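Side-chain contacts in phosphate-binding protein (Unidentified prokaryotic organism, PDB 3W9V), which binds phosphate, as a secreted member of the PstS family of phosphate-transport proteins: residues 70-73 against 74-78; 309-312 against 313-317. The protein carries 1 engineered substitution. All blocks are in the same frame, centred on the assembly; numbering follows the deposited sequence.

Contact 1 (70-73 against 74-78); sequences ATYA and ADKEP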
loop_
_atom_site.group_PDB
_atom_site.type_symbol
_atom_site.label_atom_id
_atom_site.label_comp_id
_atom_site.label_asym_id
_atom_site.label_seq_id
_atom_site.Cartn_x
_atom_site.Cartn_y
_atom_site.Cartn_z
ATOM N N ALA A 70 1.066 -5.933 -20.287
ATOM C CA ALA A 70 1.158 -6.325 -21.693
ATOM C C ALA A 70 2.493 -5.910 -22.299
ATOM O O ALA A 70 3.100 -6.657 -23.064
ATOM C CB ALA A 70 0.000 -5.741 -22.491
ATOM N N THR A 71 2.951 -4.715 -21.947
ATOM C CA THR A 71 4.217 -4.222 -22.461
ATOM C C THR A 71 5.381 -5.073 -21.949
ATOM O O THR A 71 6.285 -5.416 -22.709
ATOM C CB THR A 71 4.405 -2.733 -22.123
ATOM O OG1 THR A 71 3.416 -1.966 -22.825
ATOM C CG2 THR A 71 5.794 -2.253 -22.525
ATOM N N TYR A 72 5.353 -5.441 -20.672
ATOM C CA TYR A 72 6.411 -6.292 -20.130
ATOM C C TYR A 72 6.392 -7.675 -20.786
ATOM O O TYR A 72 7.439 -8.227 -21.123
ATOM C CB TYR A 72 6.300 -6.419 -18.607
ATOM C CG TYR A 72 7.555 -6.952 -17.946
ATOM C CD1 TYR A 72 8.588 -6.094 -17.586
ATOM C CD2 TYR A 72 7.710 -8.311 -17.685
ATOM C CE1 TYR A 72 9.734 -6.566 -16.975
ATOM C CE2 TYR A 72 8.862 -8.796 -17.076
ATOM C CZ TYR A 72 9.872 -7.913 -16.724
ATOM O OH TYR A 72 11.021 -8.375 -16.119
ATOM N N ALA A 73 5.195 -8.224 -20.970
ATOM C CA ALA A 73 5.053 -9.540 -21.584
ATOM C C ALA A 73 5.616 -9.565 -23.002
ATOM O O ALA A 73 6.257 -10.534 -23.408
ATOM C CB ALA A 73 3.595 -9.979 -21.577
ATOM N N ALA A 74 5.395 -8.489 -23.746
ATOM C CA ALA A 74 5.877 -8.413 -25.121
ATOM C C ALA A 74 7.368 -8.086 -25.208
ATOM O O ALA A 74 8.095 -8.696 -25.991
ATOM C CB ALA A 74 5.059 -7.400 -25.917
ATOM N N ASP A 75 7.822 -7.132 -24.396
ATOM C CA ASP A 75 9.172 -6.576 -24.518
ATOM C C ASP A 75 10.241 -7.298 -23.705
ATOM O O ASP A 75 11.390 -7.407 -24.144
ATOM C CB ASP A 75 9.203 -5.106 -24.085
ATOM C CG ASP A 75 8.462 -4.191 -25.030
ATOM O OD1 ASP A 75 8.034 -4.653 -26.106
ATOM O OD2 ASP A 75 8.320 -2.996 -24.690
ATOM N N LYS A 76 9.882 -7.744 -22.503
ATOM C CA LYS A 76 10.881 -8.211 -21.540
ATOM C C LYS A 76 10.787 -9.698 -21.219
ATOM O O LYS A 76 11.809 -10.362 -21.047
ATOM C CB LYS A 76 10.793 -7.410 -20.234
ATOM C CG LYS A 76 10.898 -5.901 -20.394
ATOM C CD LYS A 76 12.189 -5.489 -21.083
ATOM C CE LYS A 76 12.363 -3.979 -21.025
ATOM N NZ LYS A 76 13.483 -3.506 -21.884
ATOM N N GLU A 77 9.566 -10.210 -21.108
ATOM C CA GLU A 77 9.353 -11.607 -20.730
ATOM C C GLU A 77 10.097 -12.658 -21.575
ATOM O O GLU A 77 10.608 -13.630 -21.014
ATOM C CB GLU A 77 7.854 -11.919 -20.664
ATOM C CG GLU A 77 7.512 -13.362 -20.343
ATOM C CD GLU A 77 6.019 -13.585 -20.206
ATOM O OE1 GLU A 77 5.308 -12.650 -19.770
ATOM O OE2 GLU A 77 5.559 -14.699 -20.535
ATOM N N PRO A 78 10.172 -12.476 -22.912
ATOM C CA PRO A 78 10.890 -13.499 -23.687
ATOM C C PRO A 78 12.337 -13.708 -23.234
ATOM O O PRO A 78 12.802 -14.847 -23.198
ATOM C CB PRO A 78 10.855 -12.940 -25.111
ATOM C CG PRO A 78 9.603 -12.144 -25.151
ATOM C CD PRO A 78 9.521 -11.493 -23.801
#
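K76 packs over the Y72 ring in a CH-pi contact one turn along the chain, at the surface, where helix 66-75 gives way to the short helix 77-80. It illustrates how a turn that redirects a helix can be covered by its own side chains. CB of K76 stands over the middle of the ring, 3.6 Å from the Y72 centroid and 13° off the ring normal. Next to it, K76 CG lies 3.6 Å from CD1 of Y72. The two side chains meet at about a right angle; the K76 chain bends at chi2, which carries its amine away from the contact. On Y72, CG is anti to the backbone N (chi1 -164°), and this swings the ring forward along the helix, to where K76 CB can sit over its face.

The backbone is gripped at the same place. Y72 O accepts two bonds, from K76 N at 2.8 Å and from E77 N at 2.9 Å, so an i+4 and an i+5 donor share one carbonyl as the path of the chain changes. E77 then extends back beside A73, its OE1 3.7 Å from A73 CB. Farther up the helix, D75 OD2 lies against the methyl CG2 of T71 at 3.4 Å, whereas T71 OG1 bonds to T67 O.

Y72 is the one buried residue of a group that lies mostly at the surface. Its ring meets that of F39 on helix 32-41, with planes about 25° apart, and its OH bonds to R374 near the C terminus; beyond helix 77-80 the chain enters strand 83-92.

Contact 2 (309-312 against 313-317); sequences NATQ and TGQVR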
loop_
_atom_site.group_PDB
_atom_site.type_symbol
_atom_site.label_atom_id
_atom_site.label_comp_id
_atom_site.label_asym_id
_atom_site.label_seq_id
_atom_site.Cartn_x
_atom_site.Cartn_y
_atom_site.Cartn_z
ATOM N N ASN A 309 21.828 -14.557 -13.077
ATOM C CA ASN A 309 22.831 -14.962 -12.104
ATOM C C ASN A 309 22.261 -15.976 -11.115
ATOM O O ASN A 309 21.234 -15.722 -10.475
ATOM C CB ASN A 309 23.350 -13.726 -11.374
ATOM C CG ASN A 309 24.449 -14.050 -10.402
ATOM O OD1 ASN A 309 24.190 -14.496 -9.288
ATOM N ND2 ASN A 309 25.694 -13.835 -10.819
ATOM N N ALA A 310 22.923 -17.124 -10.994
ATOM C CA ALA A 310 22.408 -18.225 -10.182
ATOM C C ALA A 310 22.466 -17.939 -8.685
ATOM O O ALA A 310 21.609 -18.393 -7.930
ATOM C CB ALA A 310 23.144 -19.522 -10.514
ATOM N N THR A 311 23.475 -17.193 -8.254
ATOM C CA THR A 311 23.565 -16.801 -6.854
ATOM C C THR A 311 22.408 -15.867 -6.478
ATOM O O THR A 311 21.760 -16.051 -5.438
ATOM C CB THR A 311 24.922 -16.154 -6.535
ATOM O OG1 THR A 311 25.960 -17.127 -6.718
ATOM C CG2 THR A 311 24.960 -15.649 -5.105
ATOM N N GLN A 312 22.139 -14.881 -7.329
ATOM C CA GLN A 312 20.997 -13.999 -7.110
ATOM C C GLN A 312 19.687 -14.783 -7.086
ATOM O O GLN A 312 18.820 -14.516 -6.258
ATOM C CB GLN A 312 20.939 -12.887 -8.159
ATOM C CG GLN A 312 22.043 -11.846 -8.010
ATOM C CD GLN A 312 21.913 -10.712 -9.008
ATOM O OE1 GLN A 312 21.282 -10.858 -10.050
ATOM N NE2 GLN A 312 22.508 -9.569 -8.689
ATOM N N THR A 313 19.546 -15.755 -7.980
ATOM C CA THR A 313 18.343 -16.585 -8.001
ATOM C C THR A 313 18.117 -17.265 -6.651
ATOM O O THR A 313 17.015 -17.228 -6.091
ATOM C CB THR A 313 18.435 -17.656 -9.094
ATOM O OG1 THR A 313 18.500 -17.019 -10.375
ATOM C CG2 THR A 313 17.229 -18.585 -9.045
ATOM N N GLY A 314 19.166 -17.884 -6.127
ATOM C CA GLY A 314 19.073 -18.547 -4.840
ATOM C C GLY A 314 18.768 -17.578 -3.714
ATOM O O GLY A 314 18.010 -17.903 -2.801
ATOM N N GLN A 315 19.355 -16.388 -3.765
ATOM C CA GLN A 315 19.114 -15.381 -2.737
ATOM C C GLN A 315 17.677 -14.851 -2.761
ATOM O O GLN A 315 17.088 -14.593 -1.709
ATOM C CB GLN A 315 20.128 -14.246 -2.852
ATOM C CG GLN A 315 21.522 -14.674 -2.420
ATOM C CD GLN A 315 22.575 -13.638 -2.719
ATOM O OE1 GLN A 315 22.452 -12.868 -3.663
ATOM N NE2 GLN A 315 23.635 -13.624 -1.914
ATOM N N VAL A 316 17.113 -14.692 -3.952
ATOM C CA VAL A 316 15.710 -14.315 -4.064
ATOM C C VAL A 316 14.826 -15.419 -3.474
ATOM O O VAL A 316 13.885 -15.143 -2.718
ATOM C CB VAL A 316 15.324 -14.014 -5.527
ATOM C CG1 VAL A 316 13.816 -13.887 -5.667
ATOM C CG2 VAL A 316 16.003 -12.741 -5.999
ATOM N N ARG A 317 15.122 -16.669 -3.810
ATOM C CA ARG A 317 14.368 -17.781 -3.251
ATOM C C ARG A 317 14.463 -17.816 -1.724
ATOM O O ARG A 317 13.463 -18.071 -1.053
ATOM C CB ARG A 317 14.808 -19.108 -3.868
ATOM C CG ARG A 317 14.437 -19.233 -5.345
ATOM C CD ARG A 317 14.908 -20.551 -5.952
ATOM N NE ARG A 317 14.452 -21.690 -5.169
ATOM C CZ ARG A 317 13.243 -22.236 -5.271
ATOM N NH1 ARG A 317 12.362 -21.765 -6.142
ATOM N NH2 ARG A 317 12.919 -23.258 -4.490
#
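The flat amide of Q315 presents one face to T311, whose methyl CG2 sits almost squarely above the amide carbon, 3.9 Å from Q315 CD; T311 O approaches the same face more obliquely. The N309 amide is instead used at its edge: OD1 accepts from Q312 N in the carbonyl plane, at 2.9 Å and with an N-H...O angle of 165°. This is an N-cap, the general device by which a side chain satisfies an amide in the first turn of a helix.

T311 and Q315 lie side by side and point the same way. CG of Q315 is anti to its own carbonyl carbon (chi1 -71°), and it passes 3.3 Å from T311 O before the extended chain brings the amide over the methyl. With an alanine here, the T311 methyl would probably lose the flat surface it rests against, and the touch on I2 would go too. At the start of the helix N309 O takes T313 N at 3.0 Å, and T313 OG1 stands equally close to that oxygen.

N309 ND2 reaches Q376 OE1 at the C terminus. Buried Q312 touches I2 and H56, which precede strands 4-6 and 57-60, while R317 NH1 bonds to L355 O and I363 O beyond helix 344-354. Helix 310-323 is thus tied to both chain ends soon after leaving strand 296-304 of the mixed sheet.

In the fold
Neither contact closes a loop longer than a helical turn or two, and they come in series along the chain, without nesting or crossing. From the N terminus, contact 1 comes first, just ahead of strand 83-92; contact 2 comes much later, soon after strand 296-304. Those two strands are antiparallel neighbours in the mixed sheet, yet the contacts stay apart, with centres about 22 Å from each other and nearest atoms about 12 Å. What they share is the C-terminal tail: R374 bonds to a side chain of contact 1, Q376 to one of contact 2, and the disulfide C306-C369 links the tail region to the chain leading into 309-317.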